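Local coordinates for 6-carboxyhexanoate--coa ligase (Bacillus subtilis, PDB 5FLG), which belongs to the 6-carboxyhexanoate--CoA ligase family and holds phosphoaminophosphonic acid-adenylate ester, pimelic acid and magnesium in its pockets, at residues D138-E142 against K143-V147. Numbering follows the deposited sequence.
Sequences DQTKE and KGVRV. With ANP (phosphoaminophosphonic acid-adenylate ester), chain D.
K143 meets T140 through the backbone: K143 N donates to T140 O at 3.0 Å. The lysine CB also rests near this oxygen, while the rest of its extended chain runs away. G144 comes next. Its N makes a weak bond to K141 O at 3.4 Å, and its backbone faces the T140 side chain.

The bond from K143 to T140 closes a type II' beta turn, with K141 at positive phi and E142 following it. The turn lies in the loop between strands 135-136 and 150-151. An Asx turn leads into it and shares T140: D138 OD2 accepts from T140 N at 3.1 Å. The same carboxylate oxygen forms a salt bridge with R136, and D138 OD1 accepts from L128 N.

V145 follows, and its CG2 lies against two side chains of 138-142. It touches T140 CG2 at 4.0 Å and D138 CB at 4.1 Å. The threonine and valine side chains cross at about a right angle.

R146 turns to ANP. Its chain bends at chi2 (79°), which brings the guanidinium over the adenine, with N7 against one face. R146 NH1 reaches ANP O2B at 3.1 Å in a nearly straight bond (170°), and NH2 bonds to O1B. E32 forms a salt bridge with NH2, so the group is gripped from both the phosphate and the protein.

V147 pairs with the adenine through its backbone. V147 N donates to ANP N1 at 2.8 Å, and ANP N6 donates to V147 O at 2.8 Å. The V147 side chain packs on K181 and V182 of helix 170-184.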
loop_
_atom_site.group_PDB
_atom_site.type_symbol
_atom_site.label_atom_id
_atom_site.label_comp_id
_atom_site.label_asym_id
_atom_site.label_seq_id
_atom_site.Cartn_x
_atom_site.Cartn_y
_atom_site.Cartn_z
ATOM N N ASP A 138 7.904 -4.237 24.831
ATOM C CA ASP A 138 8.275 -4.122 23.432
ATOM C C ASP A 138 9.158 -2.913 23.213
ATOM O O ASP A 138 9.080 -1.915 23.940
ATOM C CB ASP A 138 7.036 -4.014 22.553
ATOM C CG ASP A 138 6.336 -2.686 22.692
ATOM O OD1 ASP A 138 5.699 -2.464 23.732
ATOM O OD2 ASP A 138 6.535 -1.808 21.826
ATOM N N GLN A 139 9.886 -2.954 22.114
ATOM C CA GLN A 139 10.802 -1.902 21.767
ATOM C C GLN A 139 10.379 -1.209 20.479
ATOM O O GLN A 139 11.192 -0.578 19.832
ATOM C CB GLN A 139 12.196 -2.479 21.645
ATOM C CG GLN A 139 12.694 -3.068 22.964
ATOM C CD GLN A 139 13.928 -3.938 22.797
ATOM O OE1 GLN A 139 14.871 -3.564 22.105
ATOM N NE2 GLN A 139 13.917 -5.118 23.414
ATOM N N THR A 140 9.080 -1.137 20.225
ATOM C CA THR A 140 8.598 -0.493 18.996
ATOM C C THR A 140 8.353 1.012 19.108
ATOM O O THR A 140 7.900 1.619 18.156
ATOM C CB THR A 140 7.263 -1.116 18.536
ATOM O OG1 THR A 140 6.227 -0.828 19.494
ATOM C CG2 THR A 140 7.423 -2.597 18.380
ATOM N N LYS A 141 8.469 1.576 20.304
ATOM C CA LYS A 141 8.282 3.011 20.480
ATOM C C LYS A 141 6.930 3.476 19.923
ATOM O O LYS A 141 5.904 2.921 20.309
ATOM C CB LYS A 141 9.436 3.772 19.822
ATOM C CG LYS A 141 10.811 3.279 20.224
ATOM C CD LYS A 141 11.881 4.262 19.779
ATOM C CE LYS A 141 13.200 4.036 20.511
ATOM N NZ LYS A 141 14.074 5.241 20.429
ATOM N N GLU A 142 6.904 4.508 19.065
ATOM C CA GLU A 142 5.626 5.112 18.643
ATOM C C GLU A 142 4.895 4.202 17.695
ATOM O O GLU A 142 3.767 4.497 17.280
ATOM C CB GLU A 142 5.797 6.483 17.949
ATOM C CG GLU A 142 6.214 7.631 18.872
ATOM C CD GLU A 142 5.415 7.708 20.166
ATOM O OE1 GLU A 142 4.262 8.216 20.152
ATOM O OE2 GLU A 142 5.989 7.380 21.227
ATOM N N LYS A 143 5.587 3.194 17.191
ATOM C CA LYS A 143 4.974 2.389 16.163
ATOM C C LYS A 143 3.993 1.425 16.856
ATOM O O LYS A 143 2.830 1.345 16.498
ATOM C CB LYS A 143 6.040 1.663 15.358
ATOM C CG LYS A 143 5.468 0.578 14.473
ATOM C CD LYS A 143 6.428 0.168 13.368
ATOM C CE LYS A 143 5.819 -0.968 12.557
ATOM N NZ LYS A 143 6.294 -0.978 11.148
ATOM N N GLY A 144 4.409 0.894 17.993
ATOM C CA GLY A 144 3.614 -0.050 18.719
ATOM C C GLY A 144 3.559 -1.373 18.005
ATOM O O GLY A 144 4.229 -1.564 17.006
ATOM N N VAL A 145 2.880 -2.337 18.612
ATOM C CA VAL A 145 2.757 -3.646 18.019
ATOM C C VAL A 145 1.393 -3.691 17.386
ATOM O O VAL A 145 0.393 -3.428 18.047
ATOM C CB VAL A 145 2.872 -4.762 19.089
ATOM C CG1 VAL A 145 2.513 -6.117 18.501
ATOM C CG2 VAL A 145 4.283 -4.795 19.676
ATOM N N ARG A 146 1.340 -4.047 16.113
ATOM C CA ARG A 146 0.092 -3.949 15.357
ATOM C C ARG A 146 -0.440 -5.345 15.082
ATOM O O ARG A 146 0.123 -6.086 14.328
ATOM C CB ARG A 146 0.287 -3.193 14.054
ATOM C CG ARG A 146 -1.043 -2.807 13.382
ATOM C CD ARG A 146 -1.727 -1.574 13.996
ATOM N NE ARG A 146 -3.081 -1.424 13.431
ATOM C CZ ARG A 146 -3.947 -0.434 13.665
ATOM N NH1 ARG A 146 -3.649 0.566 14.477
ATOM N NH2 ARG A 146 -5.178 -0.511 13.136
ATOM N N VAL A 147 -1.508 -5.710 15.760
ATOM C CA VAL A 147 -2.124 -7.003 15.572
ATOM C C VAL A 147 -2.775 -7.057 14.198
ATOM O O VAL A 147 -3.441 -6.109 13.771
ATOM C CB VAL A 147 -3.178 -7.246 16.658
ATOM C CG1 VAL A 147 -3.818 -8.613 16.482
ATOM C CG2 VAL A 147 -2.525 -7.124 18.040
HETATM P PG ANP D . -9.545 3.453 13.221
HETATM O O1G ANP D . -9.675 3.892 11.788
HETATM O O2G ANP D . -10.127 4.452 14.182
HETATM O O3G ANP D . -10.013 2.067 13.524
HETATM P PB ANP D . -7.138 2.472 14.660
HETATM O O1B ANP D . -7.613 1.081 14.433
HETATM O O2B ANP D . -5.711 2.874 14.611
HETATM N N3B ANP D . -7.852 3.488 13.458
HETATM P PA ANP D . -8.904 2.363 16.929
HETATM O O1A ANP D . -9.734 3.377 17.569
HETATM O O2A ANP D . -9.477 1.191 16.185
HETATM O O3A ANP D . -7.741 3.043 16.050
HETATM O "O5'" ANP D . -7.975 1.775 18.161
HETATM C "C5'" ANP D . -7.612 2.597 19.234
HETATM C "C4'" ANP D . -6.124 2.407 19.539
HETATM O "O4'" ANP D . -5.877 1.015 19.779
HETATM C "C3'" ANP D . -5.242 2.815 18.369
HETATM O "O3'" ANP D . -4.823 4.170 18.478
HETATM C "C2'" ANP D . -4.052 1.913 18.525
HETATM O "O2'" ANP D . -3.201 2.451 19.538
HETATM C "C1'" ANP D . -4.695 0.661 19.050
HETATM N N9 ANP D . -4.967 -0.237 17.922
HETATM C C8 ANP D . -5.957 -0.130 16.966
HETATM N N7 ANP D . -5.926 -1.204 16.143
HETATM C C5 ANP D . -4.878 -1.984 16.552
HETATM C C6 ANP D . -4.234 -3.236 16.124
HETATM N N6 ANP D . -4.657 -3.919 15.055
HETATM N N1 ANP D . -3.188 -3.708 16.837
HETATM C C2 ANP D . -2.711 -3.038 17.892
HETATM N N3 ANP D . -3.268 -1.927 18.403
HETATM C C4 ANP D . -4.260 -1.324 17.706
#